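Local atomic coordinates of cytoplasmic protein (PDB entry 7LPO), a protein that probably hydrolyses sterylglucosides, splitting the beta-linked glucose from the sterol, as a family 5 glycoside hydrolase of the fungus Cryptococcus neoformans. Residues H56-E59 / G60-T64; M121-I124 / I125-R129. One frame throughout, in Å; residues are numbered along the deposited sequence.

Contact 1: H56-E59 / G60-T64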
loop_
_atom_site.group_PDB
_atom_site.type_symbol
_atom_site.label_atom_id
_atom_site.label_comp_id
_atom_site.label_asym_id
_atom_site.label_seq_id
_atom_site.Cartn_x
_atom_site.Cartn_y
_atom_site.Cartn_z
ATOM N N HIS A 56 -2.810 19.771 -1.190
ATOM C CA HIS A 56 -2.664 20.949 -2.034
ATOM C C HIS A 56 -2.723 22.270 -1.277
ATOM O O HIS A 56 -2.454 23.313 -1.878
ATOM C CB HIS A 56 -3.737 20.970 -3.134
ATOM C CG HIS A 56 -5.146 20.968 -2.625
ATOM N ND1 HIS A 56 -5.770 19.826 -2.170
ATOM C CD2 HIS A 56 -6.065 21.960 -2.537
ATOM C CE1 HIS A 56 -7.012 20.114 -1.824
ATOM N NE2 HIS A 56 -7.212 21.404 -2.024
ATOM N N ILE A 57 -3.049 22.260 0.014
ATOM C CA ILE A 57 -3.263 23.504 0.754
ATOM C C ILE A 57 -2.041 23.798 1.623
ATOM O O ILE A 57 -1.702 23.034 2.523
ATOM C CB ILE A 57 -4.544 23.444 1.599
ATOM C CG1 ILE A 57 -5.724 23.792 0.688
ATOM C CG2 ILE A 57 -4.449 24.421 2.735
ATOM C CD1 ILE A 57 -7.064 23.466 1.267
ATOM N N ARG A 58 -1.407 24.936 1.354
ATOM C CA ARG A 58 -0.210 25.297 2.104
ATOM C C ARG A 58 -0.543 25.971 3.430
ATOM O O ARG A 58 0.211 25.831 4.402
ATOM C CB ARG A 58 0.672 26.222 1.270
ATOM C CG ARG A 58 1.941 26.580 2.006
ATOM C CD ARG A 58 3.084 27.075 1.117
ATOM N NE ARG A 58 4.308 27.062 1.920
ATOM C CZ ARG A 58 4.838 28.130 2.509
ATOM N NH1 ARG A 58 4.279 29.323 2.358
ATOM N NH2 ARG A 58 5.938 28.003 3.241
ATOM N N GLU A 59 -1.651 26.704 3.497
ATOM C CA GLU A 59 -1.992 27.407 4.726
ATOM C C GLU A 59 -2.205 26.421 5.872
ATOM O O GLU A 59 -2.964 25.453 5.744
ATOM C CB GLU A 59 -3.243 28.253 4.519
ATOM C CG GLU A 59 -3.638 29.060 5.734
ATOM C CD GLU A 59 -4.767 30.026 5.445
ATOM O OE1 GLU A 59 -4.591 30.904 4.571
ATOM O OE2 GLU A 59 -5.831 29.903 6.090
ATOM N N GLY A 60 -1.525 26.674 6.997
ATOM C CA GLY A 60 -1.623 25.831 8.171
ATOM C C GLY A 60 -0.792 24.562 8.128
ATOM O O GLY A 60 -0.667 23.892 9.162
ATOM N N PHE A 61 -0.203 24.232 6.973
ATOM C CA PHE A 61 0.521 22.975 6.796
ATOM C C PHE A 61 1.691 22.868 7.764
ATOM O O PHE A 61 1.802 21.899 8.525
ATOM C CB PHE A 61 0.988 22.884 5.336
ATOM C CG PHE A 61 1.824 21.670 5.016
ATOM C CD1 PHE A 61 1.247 20.422 4.906
ATOM C CD2 PHE A 61 3.184 21.795 4.792
ATOM C CE1 PHE A 61 2.021 19.310 4.593
ATOM C CE2 PHE A 61 3.955 20.700 4.481
ATOM C CZ PHE A 61 3.378 19.454 4.375
ATOM N N TRP A 62 2.571 23.863 7.757
ATOM C CA TRP A 62 3.733 23.836 8.636
ATOM C C TRP A 62 3.372 24.217 10.072
ATOM O O TRP A 62 3.860 23.594 11.024
ATOM C CB TRP A 62 4.799 24.794 8.104
ATOM C CG TRP A 62 5.372 24.429 6.776
ATOM C CD1 TRP A 62 5.221 25.111 5.601
ATOM C CD2 TRP A 62 6.192 23.300 6.479
ATOM N NE1 TRP A 62 5.917 24.495 4.599
ATOM C CE2 TRP A 62 6.513 23.369 5.105
ATOM C CE3 TRP A 62 6.699 22.244 7.238
ATOM C CZ2 TRP A 62 7.299 22.405 4.468
ATOM C CZ3 TRP A 62 7.484 21.280 6.599
ATOM C CH2 TRP A 62 7.775 21.372 5.229
ATOM N N GLU A 63 2.516 25.229 10.246
ATOM C CA GLU A 63 2.287 25.792 11.575
ATOM C C GLU A 63 1.690 24.771 12.535
ATOM O O GLU A 63 2.098 24.692 13.701
ATOM C CB GLU A 63 1.367 27.007 11.475
ATOM C CG GLU A 63 1.978 28.203 10.777
ATOM C CD GLU A 63 1.796 28.158 9.265
ATOM O OE1 GLU A 63 1.332 27.119 8.736
ATOM O OE2 GLU A 63 2.125 29.164 8.597
ATOM N N THR A 64 0.701 24.001 12.081
ATOM C CA THR A 64 0.081 23.039 12.984
ATOM C C THR A 64 1.075 21.960 13.389
ATOM O O THR A 64 1.092 21.530 14.547
ATOM C CB THR A 64 -1.157 22.412 12.344
ATOM O OG1 THR A 64 -0.815 21.850 11.075
ATOM C CG2 THR A 64 -2.253 23.456 12.149
HETATM O O HOH W 1 2.062 26.561 6.198
#
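F61 N donates to R58 O (3.1 Å, N-H...O angle 160°), coming from above the carbonyl plane, and closes a type II beta turn with E59 and G60 at its corners. Glycine suits the second corner: its phi is positive, and a CB there would run into E59 O.

R58 O also accepts a hydrogen bond from water 1, 2.7 Å away. This water receives the N-H of W62 and donates to E63 OE1, at 2.7 Å, so it links the turn to the start of the helix. G60 O is gripped twice, by T64 N (3.2 Å) and by T64 OG1 (2.8 Å), the hydroxyl arriving almost head-on. Threonine fits because its short side chain can fold back onto the carbonyl four residues earlier.

Among the side chains, R58 stretches out with CG anti to the backbone N (chi1 -178°), which carries NH2 to 3.8 Å from W62 NE1. Guanidinium and indole planes stand 68° apart, and both groups turn to E182, which forms a salt bridge with R58 NE and takes the W62 NE1 hydrogen bond. F61 brings CD2 over the centre of the indole, 3.6 Å above its plane.

The turn thus leads the loop that follows strand 35-43 into helix 61-66, whose F61 and W62 rings meet F150 and Y169, while H56 stacks on W581.

Contact 2: M121-I124 / I125-R129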
loop_
_atom_site.group_PDB
_atom_site.type_symbol
_atom_site.label_atom_id
_atom_site.label_comp_id
_atom_site.label_asym_id
_atom_site.label_seq_id
_atom_site.Cartn_x
_atom_site.Cartn_y
_atom_site.Cartn_z
ATOM N N MET A 121 -5.421 6.902 19.296
ATOM C CA MET A 121 -5.388 5.474 19.546
ATOM C C MET A 121 -6.802 4.921 19.888
ATOM O O MET A 121 -7.217 3.922 19.352
ATOM C CB MET A 121 -4.478 5.153 20.707
ATOM C CG MET A 121 -3.034 5.458 20.495
ATOM S SD MET A 121 -1.958 4.463 21.483
ATOM C CE MET A 121 -0.370 4.872 20.946
ATOM N N ASP A 122 -7.482 5.632 20.787
ATOM C CA ASP A 122 -8.828 5.192 21.189
ATOM C C ASP A 122 -9.830 5.396 20.065
ATOM O O ASP A 122 -10.797 4.636 19.953
ATOM C CB ASP A 122 -9.240 5.977 22.437
ATOM C CG ASP A 122 -8.425 5.600 23.670
ATOM O OD1 ASP A 122 -7.809 4.526 23.690
ATOM O OD2 ASP A 122 -8.410 6.374 24.638
ATOM N N TYR A 123 -9.624 6.420 19.233
ATOM C CA TYR A 123 -10.463 6.571 18.052
ATOM C C TYR A 123 -10.310 5.366 17.130
ATOM O O TYR A 123 -11.305 4.811 16.646
ATOM C CB TYR A 123 -10.121 7.857 17.300
ATOM C CG TYR A 123 -10.633 7.818 15.878
ATOM C CD1 TYR A 123 -11.955 8.121 15.590
ATOM C CD2 TYR A 123 -9.802 7.432 14.826
ATOM C CE1 TYR A 123 -12.436 8.065 14.295
ATOM C CE2 TYR A 123 -10.277 7.372 13.523
ATOM C CZ TYR A 123 -11.593 7.694 13.265
ATOM O OH TYR A 123 -12.079 7.638 11.977
ATOM N N ILE A 124 -9.064 4.952 16.867
ATOM C CA ILE A 124 -8.832 3.785 16.017
ATOM C C ILE A 124 -9.535 2.563 16.592
ATOM O O ILE A 124 -10.145 1.778 15.859
ATOM C CB ILE A 124 -7.325 3.522 15.845
ATOM C CG1 ILE A 124 -6.683 4.569 14.934
ATOM C CG2 ILE A 124 -7.104 2.142 15.275
ATOM C CD1 ILE A 124 -5.164 4.569 14.979
ATOM N N ILE A 125 -9.450 2.379 17.908
ATOM C CA ILE A 125 -10.100 1.240 18.551
ATOM C C ILE A 125 -11.604 1.286 18.321
ATOM O O ILE A 125 -12.233 0.262 18.039
ATOM C CB ILE A 125 -9.752 1.212 20.052
ATOM C CG1 ILE A 125 -8.359 0.608 20.232
ATOM C CG2 ILE A 125 -10.808 0.455 20.838
ATOM C CD1 ILE A 125 -7.733 0.893 21.580
ATOM N N ALA A 126 -12.201 2.474 18.442
ATOM C CA ALA A 126 -13.628 2.620 18.181
ATOM C C ALA A 126 -13.962 2.265 16.739
ATOM O O ALA A 126 -14.967 1.599 16.472
ATOM C CB ALA A 126 -14.069 4.055 18.486
ATOM N N VAL A 127 -13.140 2.715 15.790
ATOM C CA VAL A 127 -13.343 2.331 14.394
ATOM C C VAL A 127 -13.224 0.821 14.238
ATOM O O VAL A 127 -14.048 0.182 13.580
ATOM C CB VAL A 127 -12.348 3.066 13.480
ATOM C CG1 VAL A 127 -12.456 2.545 12.045
ATOM C CG2 VAL A 127 -12.586 4.562 13.538
ATOM N N LEU A 128 -12.209 0.223 14.860
ATOM C CA LEU A 128 -12.049 -1.224 14.758
ATOM C C LEU A 128 -13.259 -1.958 15.330
ATOM O O LEU A 128 -13.669 -2.994 14.799
ATOM C CB LEU A 128 -10.769 -1.660 15.468
ATOM C CG LEU A 128 -9.494 -1.137 14.816
ATOM C CD1 LEU A 128 -8.263 -1.517 15.628
ATOM C CD2 LEU A 128 -9.383 -1.648 13.367
ATOM N N ARG A 129 -13.857 -1.427 16.395
ATOM C CA ARG A 129 -15.028 -2.080 16.971
ATOM C C ARG A 129 -16.187 -2.125 15.982
ATOM O O ARG A 129 -16.877 -3.145 15.871
ATOM C CB ARG A 129 -15.450 -1.365 18.254
ATOM C CG ARG A 129 -14.571 -1.699 19.450
ATOM C CD ARG A 129 -15.342 -1.563 20.750
ATOM N NE ARG A 129 -14.490 -1.112 21.845
ATOM C CZ ARG A 129 -13.747 -1.917 22.597
ATOM N NH1 ARG A 129 -13.746 -3.232 22.374
ATOM N NH2 ARG A 129 -13.006 -1.407 23.576
#
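L128 N donates to I124 O at 2.8 Å, the shortest of the four backbone hydrogen bonds that join 121-124 to 125-129 in this piece of alpha-helix. V127 N to Y123 O follows at 2.9 Å with an N-H...O angle of 164°; A126 N to D122 O and I125 N to M121 O are the other two, and R129 N to I125 O continues the pattern.

The same four-residue spacing pairs the side chains. Y123 has CG anti to its N (chi1 161°), a torsion that swings the ring along the helix toward V127. There the CG2 methyl lies over one face of the phenol in a CH-pi contact, 3.7 Å from the centroid and 26° off the normal. It is offset toward the hydroxyl end, and CG2 comes within 3.3 Å of CZ. A beta-branched valine suits the place, because a methyl close to the backbone reaches the ring without a long chain. The phenol's OH is held by L77 O, which limits how far the ring can shift.

One step on, I124 and L128 run alongside each other from the same flank of the helix, with I124 CG2 3.9 Å from L128 CD1. These branched aliphatic chains fill a buried face: I124 packs on Y101 and F103 of strand 98-104, and L128 on V138 and M140 of strand 137-143. I125 turns to I251 of helix 232-254, where D122 forms a salt bridge with R250.

Helix 118-133 lies in the connection between the parallel neighbours 98-104 and 137-143 and packs on both, a beta-alpha-beta crossover as in the TIM barrel of family 5 glycoside hydrolases.

Overall arrangement
From the N terminus the chain passes through strands 28-29 and 35-43 and then a loop, which contact 1 ends by turning into the short helix 61-66. It continues through helix 83-93 and strand 98-104 before reaching contact 2, inside helix 118-133. The two contacts stand in series, neither nesting nor crossing, and each is confined to one unbroken run of residues: contact 1 closes a tight turn, contact 2 successive turns of a helix. Their centres lie 27 Å apart and their nearest atoms about 17 Å, without touching. The first joins a loop to the short helix 61-66; the second belongs to the layer packed against the barrel strands.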